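Local coordinates for lysyl-trna-dependent l-ysyl-phosphatidylgycerol synthase (Bacillus licheniformis, PDB 4V36), which probably transfers lysine from lysyl-tRNA to phosphatidylglycerol, an aminoacylation of membrane lipid linked to bacterial resistance, at residues 18-26 against 44-53; 74-82 against 103-111. One frame throughout, in Å; residues are numbered along the deposited sequence.

Overall arrangement
Contact 1 and contact 2 follow one another along the chain and lie on the same side of its centre, their own centres about 17 Å apart. In contact 1, helix 16-25 packs on the hairpin made by strands 41-44 and 50-57; in contact 2, helix 74-87 packs on the short helix 102-106 and the turn after it. They meet where the hairpin loop touches helix 74-87: Ser46 OG lies 2.5 Å from Glu80 OE2, a probable hydrogen bond, and Ala50 CB is 3.6 Å from Val77 CG1. Neither contact contains a residue of the lysine amide pocket, which includes Trp172, Asp224 and Arg227; both are structural packing.

Contact 1: residues 18-26 against 44-53; sequences KLEAFLEEK and YSSDGNALIQ
The beta hairpin of strands 41-44 and 50-57, at one margin of the mixed sheet, receives Lys18, Leu19 and Phe22 of helix 16-25, and Lys26 just after it. Phe22 and Tyr44 form a T-shaped (edge-to-face) pair, with the tyrosine edge turned to the phenylalanine face, centroids 5.4 Å apart and planes at 78°. Lys26 CB lies over the opposite face of Phe22, near the rim. The far end of this ring packs against the hairpin backbone, its CZ reaching 3.4 Å from Asn49 O, while Gly48 O and Ala50 N lie at its edge in the ring plane.

Tyr44 is itself sandwiched. Leu51 CD1 sits over the centre of one face, and the extended chain of Lys18 runs across the other, with CE 3.8 Å from the ring centroid in a CH-pi contact. With CG anti to the backbone N (chi1 -174°), Lys18 is directed along the ring, and its NZ adds an off-centre cation-pi interaction 4.2 Å from the same centroid. That ammonium also has a salt bridge to Glu12, so the ring is a second partner of the charge. Deeper in, Leu19 CD1 meets Leu51 CD2 at 3.6 Å, the two side chains crossing at about a right angle, and Leu51 CB packs 3.6 Å from Phe22 CE2.

Within the hairpin loop, Ser45 OG accepts a hydrogen bond from Ala50 N (3.2 Å) and a weak one from Gly48 N, while Ser45 N binds Ala50 O. These bonds tie together the two ends of the loop against which Phe22 rests. Phe22 also touches Ser68 of strand 60-69. The whole is a helix laid on a beta hairpin at the margin of a mixed sheet, consistent with the acetyltransferase-like fold of this family.

Contact 2: residues 74-82 against 103-111; sequences FPLVIKEFL and ALYHDFGYR
Leu82 and Phe108 each hold CG anti to their own carbonyl carbon (chi1 -72° and -65°), which directs a leucine methyl from helix 74-87 onto the phenylalanine ring. Leu82 CD1 lies over one face of Phe108, 3.6 Å from the ring centroid and 15° off its normal, a CH-pi contact. The other methyl, CD2, comes to 3.3 Å from Tyr110 OH, whose polar partner is Val92 O.

One turn back, Ile78 divides its branches. CD1, at the end of an extended CG1 arm, touches both Leu104 CB (3.7 Å) and Tyr105 CE1 (3.6 Å), whereas CG2 goes to Phe108 CE2 at 3.9 Å. Leu104 spreads its two methyls over the start of helix 74-87: CD2 rests 3.7 Å from Pro75 CG, and CD1 meets Phe74 CB.

The shape of the second segment sets Phe108 and Tyr110 beside Leu82. A Schellman motif with Gly109 at its C-prime position ends helix 102-106, and Tyr105 O accepts from both Phe108 N and Tyr110 N.

Toward the sheet, the Tyr105 hydroxyl is hydrogen-bonded to Asp66 and, like that of Tyr110, the Tyr105 ring meets Phe94. Helix 74-87 is the crossover of a beta-alpha-beta unit joining parallel strands 60-69 and 91-97; Val77 and Phe81 pack on strands 50-57 and 60-69, while Ile78 and Leu82 receive helix 102-106 and its turn.

Contact 1: residues 18-26 against 44-53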
loop_
_atom_site.group_PDB
_atom_site.type_symbol
_atom_site.label_atom_id
_atom_site.label_comp_id
_atom_site.label_asym_id
_atom_site.label_seq_id
_atom_site.Cartn_x
_atom_site.Cartn_y
_atom_site.Cartn_z
ATOM N N LYS A 18 -12.213 -17.170 2.240
ATOM C CA LYS A 18 -11.078 -17.919 2.767
ATOM C C LYS A 18 -9.971 -16.975 3.220
ATOM O O LYS A 18 -9.316 -17.212 4.236
ATOM C CB LYS A 18 -10.546 -18.898 1.718
ATOM C CG LYS A 18 -9.454 -19.824 2.227
ATOM C CD LYS A 18 -9.005 -20.796 1.148
ATOM C CE LYS A 18 -7.916 -21.726 1.661
ATOM N NZ LYS A 18 -7.469 -22.691 0.618
ATOM N N LEU A 19 -9.772 -15.900 2.464
ATOM C CA LEU A 19 -8.751 -14.910 2.790
ATOM C C LEU A 19 -9.078 -14.172 4.084
ATOM O O LEU A 19 -8.206 -13.964 4.928
ATOM C CB LEU A 19 -8.589 -13.908 1.645
ATOM C CG LEU A 19 -7.610 -12.762 1.908
ATOM C CD1 LEU A 19 -6.217 -13.299 2.175
ATOM C CD2 LEU A 19 -7.596 -11.784 0.746
ATOM N N GLU A 20 -10.339 -13.776 4.231
ATOM C CA GLU A 20 -10.787 -13.054 5.417
ATOM C C GLU A 20 -10.614 -13.901 6.671
ATOM O O GLU A 20 -10.174 -13.409 7.710
ATOM C CB GLU A 20 -12.248 -12.628 5.271
ATOM C CG GLU A 20 -12.799 -11.894 6.483
ATOM C CD GLU A 20 -12.013 -10.639 6.809
ATOM O OE1 GLU A 20 -11.808 -9.810 5.897
ATOM O OE2 GLU A 20 -11.595 -10.482 7.976
ATOM N N ALA A 21 -10.963 -15.179 6.565
ATOM C CA ALA A 21 -10.824 -16.103 7.681
ATOM C C ALA A 21 -9.357 -16.285 8.051
ATOM O O ALA A 21 -9.004 -16.299 9.228
ATOM C CB ALA A 21 -11.458 -17.443 7.342
ATOM N N PHE A 22 -8.509 -16.412 7.036
ATOM C CA PHE A 22 -7.083 -16.634 7.242
ATOM C C PHE A 22 -6.410 -15.455 7.938
ATOM O O PHE A 22 -5.645 -15.639 8.884
ATOM C CB PHE A 22 -6.390 -16.909 5.902
ATOM C CG PHE A 22 -4.896 -17.060 6.007
ATOM C CD1 PHE A 22 -4.332 -18.286 6.318
ATOM C CD2 PHE A 22 -4.057 -15.979 5.787
ATOM C CE1 PHE A 22 -2.960 -18.430 6.414
ATOM C CE2 PHE A 22 -2.685 -16.116 5.884
ATOM C CZ PHE A 22 -2.136 -17.343 6.197
ATOM N N LEU A 23 -6.699 -14.246 7.464
ATOM C CA LEU A 23 -6.017 -13.048 7.945
ATOM C C LEU A 23 -6.336 -12.719 9.402
ATOM O O LEU A 23 -5.578 -12.007 10.061
ATOM C CB LEU A 23 -6.369 -11.852 7.057
ATOM C CG LEU A 23 -5.770 -11.880 5.649
ATOM C CD1 LEU A 23 -6.194 -10.656 4.853
ATOM C CD2 LEU A 23 -4.255 -11.985 5.719
ATOM N N GLU A 24 -7.450 -13.236 9.906
ATOM C CA GLU A 24 -7.837 -12.963 11.284
ATOM C C GLU A 24 -7.451 -14.108 12.218
ATOM O O GLU A 24 -7.353 -13.920 13.429
ATOM C CB GLU A 24 -9.341 -12.687 11.375
ATOM C CG GLU A 24 -10.225 -13.850 10.959
ATOM C CD GLU A 24 -11.701 -13.515 11.049
ATOM O OE1 GLU A 24 -12.031 -12.332 11.280
ATOM O OE2 GLU A 24 -12.533 -14.434 10.890
ATOM N N GLU A 25 -7.221 -15.290 11.654
ATOM C CA GLU A 25 -6.857 -16.452 12.460
ATOM C C GLU A 25 -5.357 -16.735 12.403
ATOM O O GLU A 25 -4.834 -17.499 13.213
ATOM C CB GLU A 25 -7.637 -17.690 12.005
ATOM C CG GLU A 25 -7.137 -18.300 10.704
ATOM C CD GLU A 25 -7.969 -19.487 10.256
ATOM O OE1 GLU A 25 -8.753 -20.010 11.076
ATOM O OE2 GLU A 25 -7.841 -19.894 9.081
ATOM N N LYS A 26 -4.668 -16.121 11.447
ATOM C CA LYS A 26 -3.234 -16.343 11.285
ATOM C C LYS A 26 -2.455 -15.031 11.276
ATOM O O LYS A 26 -1.253 -15.011 11.536
ATOM C CB LYS A 26 -2.952 -17.122 9.997
ATOM C CG LYS A 26 -3.604 -18.496 9.938
ATOM C CD LYS A 26 -3.114 -19.395 11.058
ATOM C CE LYS A 26 -3.764 -20.768 10.987
ATOM N NZ LYS A 26 -3.291 -21.665 12.078
ATOM N N TYR A 44 -1.547 -20.986 -0.630
ATOM C CA TYR A 44 -1.520 -21.381 0.772
ATOM C C TYR A 44 -0.545 -22.531 0.982
ATOM O O TYR A 44 -0.456 -23.439 0.156
ATOM C CB TYR A 44 -2.917 -21.779 1.250
ATOM C CG TYR A 44 -3.889 -20.624 1.330
ATOM C CD1 TYR A 44 -4.005 -19.870 2.489
ATOM C CD2 TYR A 44 -4.691 -20.289 0.248
ATOM C CE1 TYR A 44 -4.893 -18.812 2.568
ATOM C CE2 TYR A 44 -5.581 -19.233 0.317
ATOM C CZ TYR A 44 -5.676 -18.497 1.479
ATOM O OH TYR A 44 -6.561 -17.446 1.554
ATOM N N SER A 45 0.189 -22.484 2.088
ATOM C CA SER A 45 1.129 -23.545 2.421
ATOM C C SER A 45 0.382 -24.805 2.839
ATOM O O SER A 45 -0.788 -24.745 3.217
ATOM C CB SER A 45 2.077 -23.095 3.533
ATOM O OG SER A 45 1.359 -22.721 4.696
ATOM N N SER A 46 1.063 -25.944 2.767
ATOM C CA SER A 46 0.474 -27.217 3.170
ATOM C C SER A 46 0.143 -27.211 4.659
ATOM O O SER A 46 -0.773 -27.900 5.107
ATOM C CB SER A 46 1.417 -28.373 2.839
ATOM O OG SER A 46 2.673 -28.201 3.472
ATOM N N ASP A 47 0.899 -26.425 5.419
ATOM C CA ASP A 47 0.659 -26.267 6.847
ATOM C C ASP A 47 -0.656 -25.532 7.095
ATOM O O ASP A 47 -1.324 -25.756 8.105
ATOM C CB ASP A 47 1.821 -25.516 7.500
ATOM C CG ASP A 47 1.672 -25.397 9.001
ATOM O OD1 ASP A 47 1.059 -26.297 9.613
ATOM O OD2 ASP A 47 2.170 -24.403 9.570
ATOM N N GLY A 48 -1.021 -24.655 6.164
ATOM C CA GLY A 48 -2.251 -23.893 6.273
ATOM C C GLY A 48 -2.116 -22.695 7.192
ATOM O O GLY A 48 -3.113 -22.124 7.634
ATOM N N ASN A 49 -0.876 -22.313 7.481
ATOM C CA ASN A 49 -0.609 -21.199 8.383
ATOM C C ASN A 49 -0.005 -19.990 7.674
ATOM O O ASN A 49 0.104 -18.913 8.260
ATOM C CB ASN A 49 0.323 -21.646 9.513
ATOM C CG ASN A 49 -0.296 -22.712 10.396
ATOM O OD1 ASN A 49 -1.253 -23.381 10.008
ATOM N ND2 ASN A 49 0.251 -22.877 11.595
ATOM N N ALA A 50 0.384 -20.168 6.416
ATOM C CA ALA A 50 1.036 -19.100 5.664
ATOM C C ALA A 50 0.435 -18.932 4.270
ATOM O O ALA A 50 -0.148 -19.866 3.717
ATOM C CB ALA A 50 2.527 -19.365 5.567
ATOM N N LEU A 51 0.588 -17.738 3.703
ATOM C CA LEU A 51 -0.016 -17.421 2.413
ATOM C C LEU A 51 0.849 -16.494 1.562
ATOM O O LEU A 51 1.376 -15.494 2.049
ATOM C CB LEU A 51 -1.392 -16.784 2.624
ATOM C CG LEU A 51 -2.066 -16.196 1.384
ATOM C CD1 LEU A 51 -2.388 -17.287 0.374
ATOM C CD2 LEU A 51 -3.319 -15.430 1.769
ATOM N N ILE A 52 0.981 -16.832 0.284
ATOM C CA ILE A 52 1.687 -15.986 -0.670
ATOM C C ILE A 52 0.741 -15.473 -1.753
ATOM O O ILE A 52 0.101 -16.257 -2.455
ATOM C CB ILE A 52 2.862 -16.733 -1.331
ATOM C CG1 ILE A 52 4.040 -16.834 -0.361
ATOM C CG2 ILE A 52 3.298 -16.028 -2.607
ATOM C CD1 ILE A 52 5.278 -17.458 -0.970
ATOM N N GLN A 53 0.649 -14.153 -1.874
ATOM C CA GLN A 53 -0.152 -13.532 -2.922
ATOM C C GLN A 53 0.752 -13.113 -4.076
ATOM O O GLN A 53 1.831 -12.566 -3.855
ATOM C CB GLN A 53 -0.918 -12.327 -2.378
ATOM C CG GLN A 53 -1.734 -12.626 -1.134
ATOM C CD GLN A 53 -2.496 -11.417 -0.632
ATOM O OE1 GLN A 53 -2.733 -10.463 -1.375
ATOM N NE2 GLN A 53 -2.885 -11.449 0.639
#

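Contact 2: residues 74-82 against 103-111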
loop_
_atom_site.group_PDB
_atom_site.type_symbol
_atom_site.label_atom_id
_atom_site.label_comp_id
_atom_site.label_asym_id
_atom_site.label_seq_id
_atom_site.Cartn_x
_atom_site.Cartn_y
_atom_site.Cartn_z
ATOM N N PHE A 74 6.725 -19.346 7.410
ATOM C CA PHE A 74 7.220 -18.572 6.273
ATOM C C PHE A 74 8.306 -19.296 5.463
ATOM O O PHE A 74 8.267 -19.260 4.234
ATOM C CB PHE A 74 7.747 -17.206 6.733
ATOM C CG PHE A 74 6.666 -16.211 7.059
ATOM C CD1 PHE A 74 5.330 -16.576 7.024
ATOM C CD2 PHE A 74 6.990 -14.906 7.388
ATOM C CE1 PHE A 74 4.339 -15.661 7.323
ATOM C CE2 PHE A 74 6.002 -13.984 7.685
ATOM C CZ PHE A 74 4.676 -14.364 7.653
ATOM N N PRO A 75 9.284 -19.942 6.131
ATOM C CA PRO A 75 10.245 -20.691 5.310
ATOM C C PRO A 75 9.591 -21.827 4.528
ATOM O O PRO A 75 10.046 -22.161 3.435
ATOM C CB PRO A 75 11.233 -21.246 6.342
ATOM C CG PRO A 75 11.138 -20.315 7.489
ATOM C CD PRO A 75 9.698 -19.911 7.548
ATOM N N LEU A 76 8.530 -22.403 5.084
ATOM C CA LEU A 76 7.840 -23.517 4.444
ATOM C C LEU A 76 7.094 -23.084 3.183
ATOM O O LEU A 76 7.201 -23.730 2.142
ATOM C CB LEU A 76 6.866 -24.172 5.425
ATOM C CG LEU A 76 6.026 -25.323 4.868
ATOM C CD1 LEU A 76 6.917 -26.429 4.324
ATOM C CD2 LEU A 76 5.087 -25.864 5.932
ATOM N N VAL A 77 6.340 -21.992 3.281
ATOM C CA VAL A 77 5.527 -21.532 2.161
ATOM C C VAL A 77 6.399 -21.001 1.021
ATOM O O VAL A 77 6.070 -21.173 -0.153
ATOM C CB VAL A 77 4.512 -20.443 2.603
ATOM C CG1 VAL A 77 5.222 -19.214 3.157
ATOM C CG2 VAL A 77 3.591 -20.067 1.452
ATOM N N ILE A 78 7.519 -20.375 1.370
ATOM C CA ILE A 78 8.450 -19.868 0.370
ATOM C C ILE A 78 9.117 -21.034 -0.349
ATOM O O ILE A 78 9.309 -21.003 -1.564
ATOM C CB ILE A 78 9.518 -18.955 1.003
ATOM C CG1 ILE A 78 8.865 -17.687 1.557
ATOM C CG2 ILE A 78 10.588 -18.587 -0.013
ATOM C CD1 ILE A 78 9.824 -16.777 2.284
ATOM N N LYS A 79 9.449 -22.071 0.413
ATOM C CA LYS A 79 10.061 -23.275 -0.137
ATOM C C LYS A 79 9.123 -23.980 -1.111
ATOM O O LYS A 79 9.529 -24.370 -2.204
ATOM C CB LYS A 79 10.463 -24.227 0.991
ATOM C CG LYS A 79 11.150 -25.501 0.531
ATOM C CD LYS A 79 11.545 -26.360 1.723
ATOM C CE LYS A 79 12.247 -27.635 1.287
ATOM N NZ LYS A 79 12.626 -28.477 2.455
ATOM N N GLU A 80 7.865 -24.134 -0.709
ATOM C CA GLU A 80 6.868 -24.806 -1.536
ATOM C C GLU A 80 6.525 -24.001 -2.787
ATOM O O GLU A 80 6.389 -24.560 -3.875
ATOM C CB GLU A 80 5.596 -25.074 -0.729
ATOM C CG GLU A 80 5.776 -26.074 0.401
ATOM C CD GLU A 80 4.530 -26.222 1.251
ATOM O OE1 GLU A 80 3.581 -25.432 1.062
ATOM O OE2 GLU A 80 4.498 -27.128 2.109
ATOM N N PHE A 81 6.384 -22.689 -2.625
ATOM C CA PHE A 81 6.032 -21.811 -3.736
ATOM C C PHE A 81 7.129 -21.786 -4.796
ATOM O O PHE A 81 6.850 -21.894 -5.989
ATOM C CB PHE A 81 5.755 -20.393 -3.232
ATOM C CG PHE A 81 5.362 -19.430 -4.315
ATOM C CD1 PHE A 81 4.082 -19.446 -4.843
ATOM C CD2 PHE A 81 6.270 -18.503 -4.800
ATOM C CE1 PHE A 81 3.717 -18.562 -5.840
ATOM C CE2 PHE A 81 5.908 -17.617 -5.797
ATOM C CZ PHE A 81 4.631 -17.646 -6.317
ATOM N N LEU A 82 8.375 -21.642 -4.353
ATOM C CA LEU A 82 9.515 -21.627 -5.264
ATOM C C LEU A 82 9.698 -22.979 -5.947
ATOM O O LEU A 82 10.072 -23.045 -7.118
ATOM C CB LEU A 82 10.793 -21.236 -4.522
ATOM C CG LEU A 82 10.913 -19.769 -4.104
ATOM C CD1 LEU A 82 12.157 -19.545 -3.265
ATOM C CD2 LEU A 82 10.930 -18.872 -5.326
ATOM N N ALA A 103 16.647 -13.006 5.191
ATOM C CA ALA A 103 17.258 -14.314 5.405
ATOM C C ALA A 103 16.454 -15.425 4.735
ATOM O O ALA A 103 17.005 -16.458 4.352
ATOM C CB ALA A 103 17.402 -14.590 6.893
ATOM N N LEU A 104 15.152 -15.202 4.595
ATOM C CA LEU A 104 14.262 -16.179 3.978
ATOM C C LEU A 104 14.548 -16.345 2.489
ATOM O O LEU A 104 14.369 -17.428 1.931
ATOM C CB LEU A 104 12.801 -15.768 4.179
ATOM C CG LEU A 104 12.291 -15.667 5.617
ATOM C CD1 LEU A 104 10.890 -15.077 5.646
ATOM C CD2 LEU A 104 12.311 -17.030 6.286
ATOM N N TYR A 105 14.994 -15.269 1.850
ATOM C CA TYR A 105 15.186 -15.267 0.404
ATOM C C TYR A 105 16.655 -15.395 0.020
ATOM O O TYR A 105 16.977 -15.824 -1.089
ATOM C CB TYR A 105 14.595 -13.992 -0.203
ATOM C CG TYR A 105 13.191 -13.693 0.268
ATOM C CD1 TYR A 105 12.093 -14.305 -0.322
ATOM C CD2 TYR A 105 12.963 -12.803 1.309
ATOM C CE1 TYR A 105 10.808 -14.035 0.110
ATOM C CE2 TYR A 105 11.682 -12.528 1.747
ATOM C CZ TYR A 105 10.609 -13.146 1.144
ATOM O OH TYR A 105 9.332 -12.876 1.578
ATOM N N HIS A 106 17.542 -15.024 0.936
ATOM C CA HIS A 106 18.977 -15.073 0.676
ATOM C C HIS A 106 19.462 -16.507 0.486
ATOM O O HIS A 106 20.411 -16.756 -0.257
ATOM C CB HIS A 106 19.749 -14.404 1.815
ATOM C CG HIS A 106 21.220 -14.286 1.560
ATOM N ND1 HIS A 106 21.763 -14.342 0.294
ATOM C CD2 HIS A 106 22.262 -14.118 2.408
ATOM C CE1 HIS A 106 23.075 -14.212 0.374
ATOM N NE2 HIS A 106 23.403 -14.074 1.647
ATOM N N ASP A 107 18.803 -17.446 1.157
ATOM C CA ASP A 107 19.176 -18.855 1.071
ATOM C C ASP A 107 18.850 -19.448 -0.297
ATOM O O ASP A 107 19.379 -20.496 -0.669
ATOM C CB ASP A 107 18.478 -19.659 2.170
ATOM C CG ASP A 107 18.985 -19.312 3.557
ATOM O OD1 ASP A 107 20.175 -18.947 3.682
ATOM O OD2 ASP A 107 18.196 -19.405 4.521
ATOM N N PHE A 108 17.980 -18.776 -1.041
ATOM C CA PHE A 108 17.622 -19.222 -2.382
ATOM C C PHE A 108 18.380 -18.428 -3.441
ATOM O O PHE A 108 18.041 -18.467 -4.623
ATOM C CB PHE A 108 16.114 -19.103 -2.606
ATOM C CG PHE A 108 15.300 -20.009 -1.728
ATOM C CD1 PHE A 108 15.062 -21.324 -2.099
ATOM C CD2 PHE A 108 14.773 -19.550 -0.532
ATOM C CE1 PHE A 108 14.313 -22.162 -1.294
ATOM C CE2 PHE A 108 14.023 -20.383 0.278
ATOM C CZ PHE A 108 13.793 -21.692 -0.104
ATOM N N GLY A 109 19.407 -17.705 -3.005
ATOM C CA GLY A 109 20.261 -16.959 -3.913
ATOM C C GLY A 109 19.613 -15.714 -4.486
ATOM O O GLY A 109 19.847 -15.362 -5.641
ATOM N N TYR A 110 18.799 -15.041 -3.677
ATOM C CA TYR A 110 18.141 -13.814 -4.112
ATOM C C TYR A 110 18.952 -12.580 -3.739
ATOM O O TYR A 110 19.612 -12.548 -2.699
ATOM C CB TYR A 110 16.737 -13.709 -3.512
ATOM C CG TYR A 110 15.670 -14.412 -4.318
ATOM C CD1 TYR A 110 15.371 -15.749 -4.096
ATOM C CD2 TYR A 110 14.960 -13.737 -5.301
ATOM C CE1 TYR A 110 14.395 -16.393 -4.832
ATOM C CE2 TYR A 110 13.984 -14.372 -6.043
ATOM C CZ TYR A 110 13.707 -15.700 -5.804
ATOM O OH TYR A 110 12.735 -16.337 -6.540
ATOM N N ARG A 111 18.899 -11.570 -4.600
ATOM C CA ARG A 111 19.535 -10.286 -4.332
ATOM C C ARG A 111 18.461 -9.256 -3.999
ATOM O O ARG A 111 17.286 -9.462 -4.299
ATOM C CB ARG A 111 20.374 -9.836 -5.528
ATOM C CG ARG A 111 21.551 -10.751 -5.821
ATOM C CD ARG A 111 22.134 -10.502 -7.201
ATOM N NE ARG A 111 23.271 -11.377 -7.469
ATOM C CZ ARG A 111 23.836 -11.528 -8.662
ATOM N NH1 ARG A 111 23.368 -10.865 -9.709
ATOM N NH2 ARG A 111 24.868 -12.348 -8.809
#